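PDB 5ZVE: tRNA (cytosine(72)-C(5))-methyltransferase from Pyrococcus horikoshii, which methylates the C5 position of cytosine 72 in several tRNAs, using S-adenosyl-L-methionine as the methyl donor. Local coordinates for residues 3-6 against 7-11; 43-47 against 48-52; 105-109 against 110-114. All blocks are in the same frame, centred on the assembly; numbering follows the deposited sequence.

Contact 1: 3-6 against 7-11; sequences EAFP and KELRE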
loop_
_atom_site.group_PDB
_atom_site.type_symbol
_atom_site.label_atom_id
_atom_site.label_comp_id
_atom_site.label_asym_id
_atom_site.label_seq_id
_atom_site.Cartn_x
_atom_site.Cartn_y
_atom_site.Cartn_z
ATOM N N GLU A 3 -13.128 0.541 -18.220
ATOM C CA GLU A 3 -12.101 0.239 -19.206
ATOM C C GLU A 3 -10.745 -0.081 -18.575
ATOM O O GLU A 3 -9.918 -0.767 -19.179
ATOM C CB GLU A 3 -11.961 1.406 -20.185
ATOM C CG GLU A 3 -11.142 2.587 -19.660
ATOM C CD GLU A 3 -12.006 3.718 -19.152
ATOM O OE1 GLU A 3 -13.142 3.444 -18.708
ATOM O OE2 GLU A 3 -11.546 4.883 -19.196
ATOM N N ALA A 4 -10.515 0.431 -17.371
ATOM C CA ALA A 4 -9.257 0.203 -16.670
ATOM C C ALA A 4 -9.075 -1.254 -16.256
ATOM O O ALA A 4 -7.973 -1.672 -15.895
ATOM C CB ALA A 4 -9.175 1.090 -15.459
ATOM N N PHE A 5 -10.161 -2.019 -16.310
ATOM C CA PHE A 5 -10.154 -3.402 -15.850
ATOM C C PHE A 5 -10.498 -4.344 -16.993
ATOM O O PHE A 5 -11.503 -4.146 -17.673
ATOM C CB PHE A 5 -11.148 -3.590 -14.699
ATOM C CG PHE A 5 -10.955 -2.621 -13.567
ATOM C CD1 PHE A 5 -11.552 -1.370 -13.596
ATOM C CD2 PHE A 5 -10.176 -2.960 -12.475
ATOM C CE1 PHE A 5 -11.367 -0.474 -12.562
ATOM C CE2 PHE A 5 -9.992 -2.071 -11.435
ATOM C CZ PHE A 5 -10.587 -0.826 -11.479
ATOM N N PRO A 6 -9.663 -5.371 -17.210
ATOM C CA PRO A 6 -9.925 -6.353 -18.267
ATOM C C PRO A 6 -11.277 -7.019 -18.045
ATOM O O PRO A 6 -11.723 -7.109 -16.902
ATOM C CB PRO A 6 -8.772 -7.352 -18.127
ATOM C CG PRO A 6 -8.234 -7.141 -16.755
ATOM C CD PRO A 6 -8.459 -5.701 -16.431
ATOM N N LYS A 7 -11.916 -7.464 -19.121
ATOM C CA LYS A 7 -13.302 -7.914 -19.070
ATOM C C LYS A 7 -13.522 -9.101 -18.136
ATOM O O LYS A 7 -14.491 -9.118 -17.377
ATOM C CB LYS A 7 -13.788 -8.277 -20.475
ATOM C CG LYS A 7 -15.252 -8.685 -20.537
ATOM C CD LYS A 7 -16.132 -7.458 -20.644
ATOM C CE LYS A 7 -17.584 -7.752 -20.321
ATOM N NZ LYS A 7 -18.191 -8.706 -21.286
ATOM N N GLU A 8 -12.633 -10.089 -18.184
ATOM C CA GLU A 8 -12.822 -11.287 -17.369
ATOM C C GLU A 8 -12.713 -10.979 -15.877
ATOM O O GLU A 8 -13.399 -11.594 -15.067
ATOM C CB GLU A 8 -11.831 -12.389 -17.753
ATOM C CG GLU A 8 -10.369 -12.014 -17.676
ATOM C CD GLU A 8 -9.472 -13.240 -17.695
ATOM O OE1 GLU A 8 -8.233 -13.082 -17.665
ATOM O OE2 GLU A 8 -10.009 -14.368 -17.733
ATOM N N LEU A 9 -11.849 -10.035 -15.517
ATOM C CA LEU A 9 -11.758 -9.590 -14.131
ATOM C C LEU A 9 -13.036 -8.865 -13.718
ATOM O O LEU A 9 -13.515 -9.022 -12.591
ATOM C CB LEU A 9 -10.542 -8.687 -13.919
ATOM C CG LEU A 9 -10.370 -8.164 -12.490
ATOM C CD1 LEU A 9 -10.126 -9.312 -11.527
ATOM C CD2 LEU A 9 -9.245 -7.151 -12.410
ATOM N N ARG A 10 -13.572 -8.050 -14.622
ATOM C CA ARG A 10 -14.823 -7.343 -14.363
ATOM C C ARG A 10 -15.947 -8.331 -14.082
ATOM O O ARG A 10 -16.717 -8.151 -13.139
ATOM C CB ARG A 10 -15.191 -6.428 -15.532
ATOM C CG ARG A 10 -14.148 -5.363 -15.803
ATOM C CD ARG A 10 -14.751 -4.111 -16.410
ATOM N NE ARG A 10 -15.499 -4.355 -17.638
ATOM C CZ ARG A 10 -14.981 -4.257 -18.860
ATOM N NH1 ARG A 10 -15.741 -4.478 -19.921
ATOM N NH2 ARG A 10 -13.703 -3.934 -19.024
ATOM N N GLU A 11 -16.036 -9.370 -14.910
ATOM C CA GLU A 11 -17.003 -10.443 -14.697
ATOM C C GLU A 11 -16.745 -11.145 -13.370
ATOM O O GLU A 11 -17.678 -11.528 -12.670
ATOM C CB GLU A 11 -16.953 -11.461 -15.846
ATOM C CG GLU A 11 -17.282 -10.889 -17.221
ATOM C CD GLU A 11 -18.700 -10.356 -17.311
ATOM O OE1 GLU A 11 -19.549 -10.765 -16.490
ATOM O OE2 GLU A 11 -18.970 -9.526 -18.203
#

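Contact 2: 43-47 against 48-52; sequences LKISR and EKLIG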
loop_
_atom_site.group_PDB
_atom_site.type_symbol
_atom_site.label_atom_id
_atom_site.label_comp_id
_atom_site.label_asym_id
_atom_site.label_seq_id
_atom_site.Cartn_x
_atom_site.Cartn_y
_atom_site.Cartn_z
ATOM N N LEU A 43 8.510 6.022 18.321
ATOM C CA LEU A 43 9.874 5.816 18.790
ATOM C C LEU A 43 10.604 7.145 18.904
ATOM O O LEU A 43 11.532 7.284 19.700
ATOM C CB LEU A 43 10.647 4.881 17.855
ATOM C CG LEU A 43 10.283 3.397 17.837
ATOM C CD1 LEU A 43 11.221 2.658 16.910
ATOM C CD2 LEU A 43 10.354 2.809 19.238
ATOM N N LYS A 44 10.178 8.121 18.105
ATOM C CA LYS A 44 10.865 9.407 18.030
ATOM C C LYS A 44 10.025 10.609 18.448
ATOM O O LYS A 44 10.564 11.637 18.850
ATOM C CB LYS A 44 11.375 9.640 16.609
ATOM C CG LYS A 44 12.425 8.652 16.165
ATOM C CD LYS A 44 13.260 9.250 15.057
ATOM C CE LYS A 44 14.656 8.673 15.066
ATOM N NZ LYS A 44 15.612 9.609 14.421
ATOM N N ILE A 45 8.708 10.492 18.341
ATOM C CA ILE A 45 7.845 11.639 18.568
ATOM C C ILE A 45 6.446 11.167 18.939
ATOM O O ILE A 45 6.059 10.048 18.611
ATOM C CB ILE A 45 7.800 12.551 17.303
ATOM C CG1 ILE A 45 7.222 13.933 17.624
ATOM C CG2 ILE A 45 7.042 11.871 16.161
ATOM C CD1 ILE A 45 7.350 14.924 16.484
ATOM N N SER A 46 5.695 12.015 19.634
ATOM C CA SER A 46 4.309 11.714 19.958
ATOM C C SER A 46 3.422 12.234 18.839
ATOM O O SER A 46 3.861 13.033 18.019
ATOM C CB SER A 46 3.903 12.349 21.286
ATOM O OG SER A 46 3.709 13.746 21.132
ATOM N N ARG A 47 2.176 11.779 18.809
ATOM C CA ARG A 47 1.230 12.196 17.779
ATOM C C ARG A 47 0.997 13.718 17.767
ATOM O O ARG A 47 1.067 14.362 16.718
ATOM C CB ARG A 47 -0.096 11.464 17.977
ATOM C CG ARG A 47 -1.091 11.618 16.846
ATOM C CD ARG A 47 -2.487 11.353 17.371
ATOM N NE ARG A 47 -3.249 10.415 16.561
ATOM C CZ ARG A 47 -4.402 9.879 16.946
ATOM N NH1 ARG A 47 -4.919 10.195 18.128
ATOM N NH2 ARG A 47 -5.040 9.029 16.152
ATOM N N GLU A 48 0.718 14.297 18.929
ATOM C CA GLU A 48 0.362 15.711 18.973
ATOM C C GLU A 48 1.542 16.599 18.601
ATOM O O GLU A 48 1.375 17.602 17.912
ATOM C CB GLU A 48 -0.176 16.090 20.351
ATOM C CG GLU A 48 -1.413 15.298 20.743
ATOM C CD GLU A 48 -2.481 15.314 19.660
ATOM O OE1 GLU A 48 -2.889 16.413 19.242
ATOM O OE2 GLU A 48 -2.902 14.226 19.212
ATOM N N LYS A 49 2.733 16.221 19.049
ATOM C CA LYS A 49 3.949 16.935 18.683
ATOM C C LYS A 49 4.159 16.953 17.172
ATOM O O LYS A 49 4.484 17.998 16.601
ATOM C CB LYS A 49 5.159 16.314 19.380
ATOM C CG LYS A 49 5.198 16.567 20.883
ATOM C CD LYS A 49 5.839 17.904 21.217
ATOM C CE LYS A 49 7.360 17.788 21.234
ATOM N NZ LYS A 49 8.027 18.964 21.865
ATOM N N LEU A 50 3.986 15.797 16.530
ATOM C CA LEU A 50 4.136 15.692 15.080
ATOM C C LEU A 50 3.133 16.582 14.353
ATOM O O LEU A 50 3.484 17.269 13.398
ATOM C CB LEU A 50 3.976 14.241 14.619
ATOM C CG LEU A 50 4.017 14.041 13.102
ATOM C CD1 LEU A 50 5.274 14.666 12.508
ATOM C CD2 LEU A 50 3.919 12.559 12.731
ATOM N N ILE A 51 1.888 16.561 14.817
ATOM C CA ILE A 51 0.840 17.421 14.278
ATOM C C ILE A 51 1.289 18.878 14.286
ATOM O O ILE A 51 1.151 19.580 13.282
ATOM C CB ILE A 51 -0.462 17.276 15.082
ATOM C CG1 ILE A 51 -1.209 16.018 14.650
ATOM C CG2 ILE A 51 -1.350 18.510 14.935
ATOM C CD1 ILE A 51 -2.436 15.758 15.467
ATOM N N GLY A 52 1.824 19.324 15.423
ATOM C CA GLY A 52 2.383 20.661 15.527
ATOM C C GLY A 52 3.395 20.939 14.428
ATOM O O GLY A 52 3.397 22.020 13.840
#

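Contact 3: 105-109 against 110-114; sequences AMLYA and PGVLK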
loop_
_atom_site.group_PDB
_atom_site.type_symbol
_atom_site.label_atom_id
_atom_site.label_comp_id
_atom_site.label_asym_id
_atom_site.label_seq_id
_atom_site.Cartn_x
_atom_site.Cartn_y
_atom_site.Cartn_z
ATOM N N ALA A 105 1.968 15.198 -7.988
ATOM C CA ALA A 105 3.396 15.382 -8.245
ATOM C C ALA A 105 3.623 16.290 -9.442
ATOM O O ALA A 105 2.782 16.374 -10.337
ATOM C CB ALA A 105 4.081 14.043 -8.478
ATOM N N MET A 106 4.761 16.976 -9.447
ATOM C CA MET A 106 5.239 17.654 -10.643
ATOM C C MET A 106 5.675 16.621 -11.669
ATOM O O MET A 106 5.919 15.473 -11.321
ATOM C CB MET A 106 6.407 18.581 -10.306
ATOM C CG MET A 106 6.146 19.546 -9.164
ATOM S SD MET A 106 4.903 20.769 -9.607
ATOM C CE MET A 106 3.451 20.098 -8.802
ATOM N N LEU A 107 5.801 17.036 -12.925
ATOM C CA LEU A 107 6.325 16.144 -13.944
ATOM C C LEU A 107 7.768 16.506 -14.256
ATOM O O LEU A 107 8.066 17.636 -14.651
ATOM C CB LEU A 107 5.477 16.197 -15.212
ATOM C CG LEU A 107 5.967 15.292 -16.348
ATOM C CD1 LEU A 107 6.002 13.837 -15.911
ATOM C CD2 LEU A 107 5.104 15.456 -17.590
ATOM N N TYR A 108 8.668 15.549 -14.057
ATOM C CA TYR A 108 10.079 15.769 -14.339
ATOM C C TYR A 108 10.458 15.150 -15.680
ATOM O O TYR A 108 9.754 14.277 -16.190
ATOM C CB TYR A 108 10.934 15.208 -13.203
ATOM C CG TYR A 108 10.595 15.848 -11.877
ATOM C CD1 TYR A 108 11.118 17.089 -11.533
ATOM C CD2 TYR A 108 9.729 15.230 -10.983
ATOM C CE1 TYR A 108 10.799 17.690 -10.326
ATOM C CE2 TYR A 108 9.406 15.825 -9.774
ATOM C CZ TYR A 108 9.945 17.057 -9.452
ATOM O OH TYR A 108 9.630 17.659 -8.254
ATOM N N ALA A 109 11.574 15.609 -16.240
ATOM C CA ALA A 109 11.968 15.261 -17.605
ATOM C C ALA A 109 12.075 13.751 -17.867
ATOM O O ALA A 109 11.545 13.276 -18.870
ATOM C CB ALA A 109 13.279 15.953 -17.966
ATOM N N PRO A 110 12.750 12.988 -16.982
ATOM C CA PRO A 110 12.754 11.540 -17.233
ATOM C C PRO A 110 11.357 10.912 -17.226
ATOM O O PRO A 110 11.190 9.795 -17.713
ATOM C CB PRO A 110 13.600 10.977 -16.081
ATOM C CG PRO A 110 13.680 12.055 -15.071
ATOM C CD PRO A 110 13.608 13.338 -15.835
ATOM N N GLY A 111 10.373 11.614 -16.675
ATOM C CA GLY A 111 9.015 11.106 -16.650
ATOM C C GLY A 111 8.271 11.368 -17.944
ATOM O O GLY A 111 7.138 10.927 -18.117
ATOM N N VAL A 112 8.920 12.079 -18.862
ATOM C CA VAL A 112 8.293 12.459 -20.125
ATOM C C VAL A 112 8.581 11.440 -21.226
ATOM O O VAL A 112 9.738 11.160 -21.540
ATOM C CB VAL A 112 8.765 13.851 -20.591
ATOM C CG1 VAL A 112 8.220 14.166 -21.979
ATOM C CG2 VAL A 112 8.349 14.916 -19.590
ATOM N N LEU A 113 7.519 10.907 -21.821
ATOM C CA LEU A 113 7.643 9.923 -22.888
ATOM C C LEU A 113 7.772 10.606 -24.248
ATOM O O LEU A 113 8.681 10.310 -25.025
ATOM C CB LEU A 113 6.433 8.980 -22.871
ATOM C CG LEU A 113 6.354 7.845 -23.893
ATOM C CD1 LEU A 113 7.465 6.835 -23.655
ATOM C CD2 LEU A 113 4.989 7.172 -23.828
ATOM N N LYS A 114 6.863 11.534 -24.516
ATOM C CA LYS A 114 6.870 12.315 -25.747
ATOM C C LYS A 114 5.916 13.491 -25.575
ATOM O O LYS A 114 5.161 13.537 -24.602
ATOM C CB LYS A 114 6.471 11.450 -26.943
ATOM C CG LYS A 114 5.111 10.786 -26.801
ATOM C CD LYS A 114 4.868 9.767 -27.901
ATOM C CE LYS A 114 3.494 9.143 -27.765
ATOM N NZ LYS A 114 3.262 8.048 -28.750
#

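Contact 1: 3-6 against 7-11
Pro-6 is the N-cap of helix 7-17, and Arg-10, one turn into that helix, reaches back from it to grip the loop just ahead of the cap. The first turn closes in the usual i to i+4 way, Arg-10 N donating to Pro-6 O over 3.1 Å. Its guanidinium makes a second, shorter bond to the preceding peptide: Arg-10 NH2 lies 2.6 Å from Phe-5 O, almost in line with the C=O bond (175° at the oxygen), though the N-H itself is bent to 138° and the oxygen sits slightly out of the guanidinium plane. The side chain folds back at chi3 (-56°), which carries the planar group over the start of the helix with one face above Lys-7 CA. Arg-10 NH2 also makes a weak hydrogen bond to Leu-2 O, so a single nitrogen ties two carbonyls of the N-terminal segment to the helix.

Apolar contacts accompany these bonds. Arg-10 CG packs 3.7 Å from Phe-5 CB, while Leu-9 CD2 comes to the edge of the phenyl ring, 4.3 Å from Phe-5 CD2. The ring itself is directed on toward Met-26 and Leu-29, so that Phe-5 joins the N-terminal segment to helix 19-29. Within the helix, Lys-7 NZ forms a salt bridge with Glu-11 OE2 at 3.3 Å. The pyrrolidine of Pro-6 lies alongside the leucine, with Pro-6 CG 4.0 Å from Leu-9 CB.

Contact 2: 43-47 against 48-52
Ile-45 lies against the first turn of helix 47-56, its CG1 3.6 Å from Lys-49 CB and its CD1 3.9 Å from Leu-50 CB. The Ile-45/Leu-50 contact, in which the two side chains are roughly perpendicular, is a hydrophobic staple beside the Ser-46 N-cap. With CG1 trans to the backbone N (chi1 -165°) and the chain extended beyond it, the terminal methyl is laid over the backbone of Leu-50 as well, ending 3.5 Å from Leu-50 N.

At the cap itself, with chi1 at 75°, Ser-46 OG accepts a weak but fairly straight bond from Lys-49 N, 3.4 Å long at 161°. The same oxygen lies 3.2 Å from Lys-49 CG, so the lysine stem flanks the cap. Two backbone bonds then start the helix, Leu-50 N to Ser-46 O and Ile-51 N to Arg-47 O, the latter 3.0 Å.

Further out, Arg-47 and Glu-48 run alongside each other but turn their flat groups almost perpendicular, and each finds its polar partner elsewhere. Arg-47 NH2 donates to Ser-64 O and Gly-70 O, and Glu-48 OE1 forms a salt bridge with Arg-63. These bonds tie the helix start to strand 62-63, to Ser-64 just after it and to the start of strand 70-74, in the antiparallel sheet of the ferredoxin-like domain. Ile-45 and Leu-50 both rest on Val-40 of strand 35-40 and on Tyr-178. The weak Ser-46 bond caps one first-turn amide, while the staple and the Arg-47 and Glu-48 bonds probably hold the helix start against the sheet.

Contact 3: 105-109 against 110-114
Gly-111 N donates to Tyr-108 O over 2.8 Å, the shorter of two backbone bonds that turn the chain between strands 107-108 and 112-115. The N-H is bent to 138°, and the amide approaches from above the carbonyl plane. The next bond follows one residue later, Val-112 N reaching Ala-109 O at 2.9 Å with a straighter N-H (160°), again from above the plane. Both span three residues, the i to i+3 spacing of a 3-10 turn.

Pro-110 has no amide hydrogen to offer and stiffens the middle of this turn. Its ring sits close to the preceding residue, Pro-110 CD lying 3.4 Å from Ala-109 CB, a closeness that follows from the Ala-Pro linkage itself. Tyr-108 CB touches the same CD at 4.2 Å, while the phenol is directed away from the turn.

The apolar bridge across the turn belongs to Leu-107 and Val-112, whose side chains are nearly perpendicular. A chi1 of 179° brings Leu-107 CG toward Val-112, and chi2 turns CD2 onto Val-112 CG2 at 3.8 Å, while Leu-107 CD1 is 3.8 Å from Gly-111 O. The leucine also packs on Val-91 and Ala-93 of strand 90-93 and on Ala-97 and Val-101 of helix 95-101.

Leu-107 and Ala-109 bond through their backbones to strand 154-161 and Gly-153, whereas Gly-111 and Leu-113 bond to Asn-94 and Val-92. A classic beta bulge follows, where Leu-113 and Lys-114 both face Val-92. The short 3-10 turn thus links the two outermost strands of the mixed sheet of the PUA domain, a fold known for its beta pseudo-barrel.

The three contacts are separate and local, following one another along the chain without touching. Contacts 1 and 2 both belong to the ferredoxin-like part of the chain yet lie on opposite sides of the chain's centre, their own centres 43 Å apart. Contact 3, in the PUA domain, is nearer to contact 1, with about 17 Å between nearest atoms, than to contact 2, at about 21 Å. Contacts 1 and 2 are both helix starts; contact 3 instead joins two strands. All lie away from the S-adenosyl-L-homocysteine pocket, formed by residues between 205 and 304, and from Cys-323, the predicted nucleophile. Contact 1 nevertheless meets the methyltransferase part of the chain through Glu-287 and Thr-290.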